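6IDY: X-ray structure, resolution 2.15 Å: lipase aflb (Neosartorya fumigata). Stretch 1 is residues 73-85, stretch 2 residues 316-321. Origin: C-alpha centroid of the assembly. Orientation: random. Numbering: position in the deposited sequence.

Stretch 1 (73-85) IFADGTPDFLKMT
Stretch 2 316-321: TFDEIV

Stretch 1 runs through a turn and an extended segment into a helix that begins at Phe81 and continues beyond Thr85. The turn is closed by Gly77 N donating to Phe74 O (3.0 Å). Gly77 itself, at phi/psi 116/176, adopts angles at which a CB would be jammed against the preceding carbonyl oxygen. Thr78 (-66/119), Pro79 (-75/179) and Asp80 (-99/-177) then extend the chain to the helix, where Met84 N bonds to Asp80 O and Thr85 N to Phe81 O, each at 3.0 Å. Asp80 is the N-cap: with chi1 at 60° (p), its OD1 accepts from Lys83 N at 3.0 Å. Thr85 OG1 also donates to Phe81 O (2.7 Å).

Stretch 2 has no regular helix or strand. Asp318 (-68/116) separates the more compact conformations of Phe317 (-83/19) and Glu319 (-87/-4), and its t rotamer lets OD1 accept from both Ile320 N (3.0 Å) and Val321 N (2.8 Å), holding the following turn together. The register pairs Asp80 with Glu319 (CA to CA 5.0 Å) and Phe81 with Ile320 (CA to CA 5.8 Å); the two pairs ascend together, so both chains advance the same way through the contact.

No direct hydrogen bond joins the stretches, which together bury 372 Å². A water bridges them instead, accepting from Phe81 N at 3.0 Å and donating to Glu319 O at 3.2 Å; Phe81 N and Glu319 O are themselves 3.7 Å apart. The same carbonyl receives a CA-H...O contact, with Asp80 CA 3.6 Å from Glu319 O.

Glu319 has the largest covered area of any residue in the contact. Its CA-to-CB bond points toward stretch 1, placing CB 3.1 Å from Pro79 O, while Thr78 CG2 lies 3.8 Å from Glu319 CA. The side chain bends through chi1 82° (p) and chi2 -76° (m), bringing Glu319 OE2 to 3.7 Å from Met84 CG; OE1 is hydrogen-bonded elsewhere in the structure.

Apolar packing flanks this residue in the sequence. The CA-to-CB bond of Phe74 points toward stretch 2, and its side chain (chi1 -83°, m; chi2 72°) places CE2 3.7 Å from Phe317 CB and CZ 3.3 Å from Phe317 O, which meets the ring at its edge. The Phe317 ring (chi1 -60°, m; chi2 -74°) in turn presents its edge to Thr78, Phe317 CD1 lying 3.9 Å from Thr78 OG1. Beyond Glu319, the m,m rotamer of Ile320 brings CD1 to 3.5 Å from Phe81 CB, a close van der Waals contact beside the start of the helix.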

ATOM      1  N   ILE A  73      11.502  19.217   1.964  1.00 31.25           N
ATOM      2  CA  ILE A  73      11.527  18.235   3.057  1.00 30.16           C
ATOM      3  C   ILE A  73      12.783  17.355   2.902  1.00 31.64           C
ATOM      4  O   ILE A  73      13.414  17.004   3.898  1.00 32.14           O
ATOM      5  CB  ILE A  73      10.213  17.385   3.106  1.00 32.29           C
ATOM      6  CG1 ILE A  73       8.967  18.276   3.337  1.00 32.69           C
ATOM      7  CG2 ILE A  73      10.295  16.258   4.156  1.00 32.33           C
ATOM      8  CD1 ILE A  73       7.598  17.581   3.077  1.00 31.01           C
ATOM      9  N   PHE A  74      13.146  17.040   1.647  1.00 26.43           N
ATOM     10  CA  PHE A  74      14.288  16.193   1.282  1.00 24.98           C
ATOM     11  C   PHE A  74      15.625  16.943   1.194  1.00 30.68           C
ATOM     12  O   PHE A  74      16.637  16.321   0.858  1.00 30.40           O
ATOM     13  CB  PHE A  74      13.992  15.464  -0.041  1.00 25.49           C
ATOM     14  CG  PHE A  74      13.171  14.199   0.091  1.00 25.39           C
ATOM     15  CD1 PHE A  74      11.815  14.257   0.405  1.00 27.20           C
ATOM     16  CD2 PHE A  74      13.743  12.955  -0.139  1.00 25.27           C
ATOM     17  CE1 PHE A  74      11.058  13.087   0.530  1.00 26.51           C
ATOM     18  CE2 PHE A  74      12.977  11.785  -0.036  1.00 26.79           C
ATOM     19  CZ  PHE A  74      11.643  11.860   0.304  1.00 24.58           C
ATOM     20  N   ALA A  75      15.639  18.262   1.519  1.00 28.33           N
ATOM     21  CA  ALA A  75      16.835  19.119   1.448  1.00 29.05           C
ATOM     22  C   ALA A  75      18.017  18.637   2.296  1.00 33.12           C
ATOM     23  O   ALA A  75      19.160  18.803   1.878  1.00 33.48           O
ATOM     24  CB  ALA A  75      16.481  20.559   1.805  1.00 30.57           C
ATOM     25  N   ASP A  76      17.746  18.051   3.475  1.00 29.81           N
ATOM     26  CA  ASP A  76      18.772  17.531   4.386  1.00 29.65           C
ATOM     27  C   ASP A  76      18.920  16.017   4.255  1.00 29.96           C
ATOM     28  O   ASP A  76      19.608  15.384   5.060  1.00 30.23           O
ATOM     29  CB  ASP A  76      18.472  17.938   5.841  1.00 33.00           C
ATOM     30  CG  ASP A  76      18.514  19.432   6.082  1.00 51.26           C
ATOM     31  OD1 ASP A  76      19.560  20.056   5.778  1.00 53.99           O
ATOM     32  OD2 ASP A  76      17.507  19.980   6.578  1.00 60.67           O
ATOM     33  N   GLY A  77      18.320  15.467   3.205  1.00 23.96           N
ATOM     34  CA  GLY A  77      18.359  14.050   2.885  1.00 22.44           C
ATOM     35  C   GLY A  77      16.991  13.420   2.959  1.00 25.48           C
ATOM     36  O   GLY A  77      16.018  14.089   3.326  1.00 24.03           O
ATOM     37  N   THR A  78      16.904  12.129   2.610  1.00 21.19           N
ATOM     38  CA  THR A  78      15.645  11.397   2.683  1.00 21.16           C
ATOM     39  C   THR A  78      15.239  11.294   4.169  1.00 26.62           C
ATOM     40  O   THR A  78      16.011  10.764   4.971  1.00 25.38           O
ATOM     41  CB  THR A  78      15.759  10.048   1.967  1.00 25.35           C
ATOM     42  OG1 THR A  78      16.105  10.291   0.603  1.00 26.88           O
ATOM     43  CG2 THR A  78      14.471   9.251   2.024  1.00 22.87           C
ATOM     44  N   PRO A  79      14.072  11.858   4.568  1.00 24.36           N
ATOM     45  CA  PRO A  79      13.670  11.779   5.986  1.00 24.19           C
ATOM     46  C   PRO A  79      13.167  10.379   6.357  1.00 26.88           C
ATOM     47  O   PRO A  79      13.106   9.497   5.494  1.00 24.55           O
ATOM     48  CB  PRO A  79      12.524  12.791   6.058  1.00 26.23           C
ATOM     49  CG  PRO A  79      11.872  12.688   4.694  1.00 29.99           C
ATOM     50  CD  PRO A  79      13.029  12.513   3.745  1.00 25.48           C
ATOM     51  N   ASP A  80      12.793  10.172   7.628  1.00 23.79           N
ATOM     52  CA  ASP A  80      12.169   8.915   8.031  1.00 23.38           C
ATOM     53  C   ASP A  80      10.654   9.177   8.078  1.00 25.99           C
ATOM     54  O   ASP A  80      10.232  10.284   7.721  1.00 26.42           O
ATOM     55  CB  ASP A  80      12.740   8.380   9.360  1.00 26.07           C
ATOM     56  CG  ASP A  80      12.592   9.254  10.596  1.00 34.48           C
ATOM     57  OD1 ASP A  80      11.967  10.335  10.498  1.00 34.70           O
ATOM     58  OD2 ASP A  80      13.090   8.850  11.665  1.00 41.52           O
ATOM     59  N   PHE A  81       9.841   8.190   8.494  1.00 21.54           N
ATOM     60  CA  PHE A  81       8.388   8.327   8.555  1.00 21.22           C
ATOM     61  C   PHE A  81       7.921   9.512   9.406  1.00 24.88           C
ATOM     62  O   PHE A  81       7.108  10.307   8.929  1.00 24.23           O
ATOM     63  CB  PHE A  81       7.711   7.018   9.017  1.00 22.75           C
ATOM     64  CG  PHE A  81       6.235   7.144   9.351  1.00 23.93           C
ATOM     65  CD1 PHE A  81       5.298   7.401   8.353  1.00 25.90           C
ATOM     66  CD2 PHE A  81       5.783   6.974  10.654  1.00 25.39           C
ATOM     67  CE1 PHE A  81       3.938   7.498   8.659  1.00 26.66           C
ATOM     68  CE2 PHE A  81       4.422   7.068  10.957  1.00 27.40           C
ATOM     69  CZ  PHE A  81       3.511   7.334   9.960  1.00 25.54           C
ATOM     70  N   LEU A  82       8.432   9.621  10.653  1.00 21.86           N
ATOM     71  CA  LEU A  82       8.051  10.679  11.584  1.00 23.88           C
ATOM     72  C   LEU A  82       8.419  12.084  11.077  1.00 27.41           C
ATOM     73  O   LEU A  82       7.589  12.992  11.172  1.00 26.85           O
ATOM     74  CB  LEU A  82       8.599  10.425  13.011  1.00 24.98           C
ATOM     75  CG  LEU A  82       8.111   9.154  13.741  1.00 30.16           C
ATOM     76  CD1 LEU A  82       8.847   8.973  15.065  1.00 30.72           C
ATOM     77  CD2 LEU A  82       6.603   9.187  13.995  1.00 32.71           C
ATOM     78  N   LYS A  83       9.634  12.251  10.500  1.00 23.27           N
ATOM     79  CA  LYS A  83      10.062  13.544   9.956  1.00 23.62           C
ATOM     80  C   LYS A  83       9.210  13.925   8.759  1.00 26.93           C
ATOM     81  O   LYS A  83       8.732  15.055   8.701  1.00 27.22           O
ATOM     82  CB  LYS A  83      11.560  13.575   9.604  1.00 25.81           C
ATOM     83  CG  LYS A  83      12.034  14.966   9.175  1.00 35.73           C
ATOM     84  CD  LYS A  83      13.517  15.016   8.856  1.00 47.45           C
ATOM     85  CE  LYS A  83      13.906  16.376   8.326  1.00 56.64           C
ATOM     86  NZ  LYS A  83      15.347  16.446   7.968  1.00 63.16           N
ATOM     87  N   MET A  84       8.990  12.978   7.830  1.00 23.70           N
ATOM     88  CA  MET A  84       8.156  13.195   6.645  1.00 22.80           C
ATOM     89  C   MET A  84       6.749  13.671   7.059  1.00 27.04           C
ATOM     90  O   MET A  84       6.299  14.703   6.573  1.00 25.99           O
ATOM     91  CB  MET A  84       8.085  11.921   5.782  1.00 23.86           C
ATOM     92  CG  MET A  84       7.419  12.133   4.434  1.00 27.17           C
ATOM     93  SD  MET A  84       8.400  13.130   3.302  1.00 31.27           S
ATOM     94  CE  MET A  84       7.154  13.720   2.202  1.00 28.09           C
ATOM     95  N   THR A  85       6.100  12.953   7.995  1.00 25.59           N
ATOM     96  CA  THR A  85       4.742  13.251   8.489  1.00 26.46           C
ATOM     97  C   THR A  85       4.651  14.635   9.131  1.00 31.30           C
ATOM     98  O   THR A  85       3.697  15.362   8.857  1.00 30.88           O
ATOM     99  CB  THR A  85       4.222  12.129   9.406  1.00 31.58           C
ATOM    100  OG1 THR A  85       4.450  10.876   8.766  1.00 26.87           O
ATOM    101  CG2 THR A  85       2.733  12.263   9.709  1.00 32.18           C
ATOM    102  N   THR A 316      14.189   5.277  -5.018  1.00 20.46           N
ATOM    103  CA  THR A 316      15.341   5.548  -4.144  1.00 20.49           C
ATOM    104  C   THR A 316      14.901   6.459  -2.977  1.00 24.32           C
ATOM    105  O   THR A 316      15.376   6.299  -1.851  1.00 23.15           O
ATOM    106  CB  THR A 316      16.459   6.233  -4.971  1.00 28.14           C
ATOM    107  OG1 THR A 316      17.011   5.277  -5.868  1.00 26.00           O
ATOM    108  CG2 THR A 316      17.598   6.820  -4.105  1.00 28.87           C
ATOM    109  N   PHE A 317      13.974   7.394  -3.257  1.00 21.12           N
ATOM    110  CA  PHE A 317      13.504   8.398  -2.300  1.00 20.41           C
ATOM    111  C   PHE A 317      12.414   7.886  -1.357  1.00 24.44           C
ATOM    112  O   PHE A 317      11.746   8.680  -0.692  1.00 23.82           O
ATOM    113  CB  PHE A 317      13.096   9.681  -3.038  1.00 21.84           C
ATOM    114  CG  PHE A 317      14.272  10.255  -3.798  1.00 23.16           C
ATOM    115  CD1 PHE A 317      15.307  10.899  -3.127  1.00 25.57           C
ATOM    116  CD2 PHE A 317      14.374  10.096  -5.175  1.00 24.57           C
ATOM    117  CE1 PHE A 317      16.418  11.380  -3.821  1.00 27.46           C
ATOM    118  CE2 PHE A 317      15.477  10.597  -5.874  1.00 27.70           C
ATOM    119  CZ  PHE A 317      16.493  11.230  -5.193  1.00 26.76           C
ATOM    120  N   ASP A 318      12.301   6.551  -1.231  1.00 20.89           N
ATOM    121  CA  ASP A 318      11.376   5.903  -0.300  1.00 19.55           C
ATOM    122  C   ASP A 318      11.877   6.205   1.131  1.00 22.67           C
ATOM    123  O   ASP A 318      12.984   5.812   1.487  1.00 21.47           O
ATOM    124  CB  ASP A 318      11.357   4.382  -0.557  1.00 19.88           C
ATOM    125  CG  ASP A 318      10.213   3.654   0.111  1.00 20.80           C
ATOM    126  OD1 ASP A 318      10.003   3.863   1.328  1.00 20.01           O
ATOM    127  OD2 ASP A 318       9.545   2.860  -0.569  1.00 22.55           O
ATOM    128  N   GLU A 319      11.074   6.932   1.922  1.00 19.37           N
ATOM    129  CA  GLU A 319      11.414   7.348   3.291  1.00 19.24           C
ATOM    130  C   GLU A 319      11.049   6.304   4.362  1.00 24.06           C
ATOM    131  O   GLU A 319      11.328   6.509   5.545  1.00 24.66           O
ATOM    132  CB  GLU A 319      10.772   8.726   3.594  1.00 20.60           C
ATOM    133  CG  GLU A 319       9.306   8.691   4.017  1.00 25.43           C
ATOM    134  CD  GLU A 319       8.234   8.464   2.964  1.00 33.24           C
ATOM    135  OE1 GLU A 319       8.559   8.113   1.806  1.00 21.01           O
ATOM    136  OE2 GLU A 319       7.046   8.640   3.311  1.00 25.88           O
ATOM    137  N   ILE A 320      10.409   5.206   3.948  1.00 21.19           N
ATOM    138  CA  ILE A 320       9.930   4.142   4.836  1.00 20.78           C
ATOM    139  C   ILE A 320      10.780   2.887   4.720  1.00 21.96           C
ATOM    140  O   ILE A 320      11.144   2.287   5.731  1.00 20.71           O
ATOM    141  CB  ILE A 320       8.433   3.800   4.512  1.00 23.73           C
ATOM    142  CG1 ILE A 320       7.501   5.056   4.511  1.00 23.98           C
ATOM    143  CG2 ILE A 320       7.894   2.689   5.417  1.00 23.63           C
ATOM    144  CD1 ILE A 320       7.326   5.807   5.756  1.00 30.32           C
ATOM    145  N   VAL A 321      11.027   2.464   3.479  1.00 18.87           N
ATOM    146  CA  VAL A 321      11.735   1.231   3.150  1.00 18.25           C
ATOM    147  C   VAL A 321      13.092   1.528   2.563  1.00 22.97           C
ATOM    148  O   VAL A 321      13.205   2.322   1.633  1.00 22.71           O
ATOM    149  CB  VAL A 321      10.884   0.331   2.202  1.00 21.15           C
ATOM    150  CG1 VAL A 321      11.582  -1.000   1.905  1.00 20.23           C
ATOM    151  CG2 VAL A 321       9.478   0.096   2.760  1.00 20.68           C
TER
HETATM  152  O   HOH W   1      10.941   5.370   8.508  1.00 33.67           O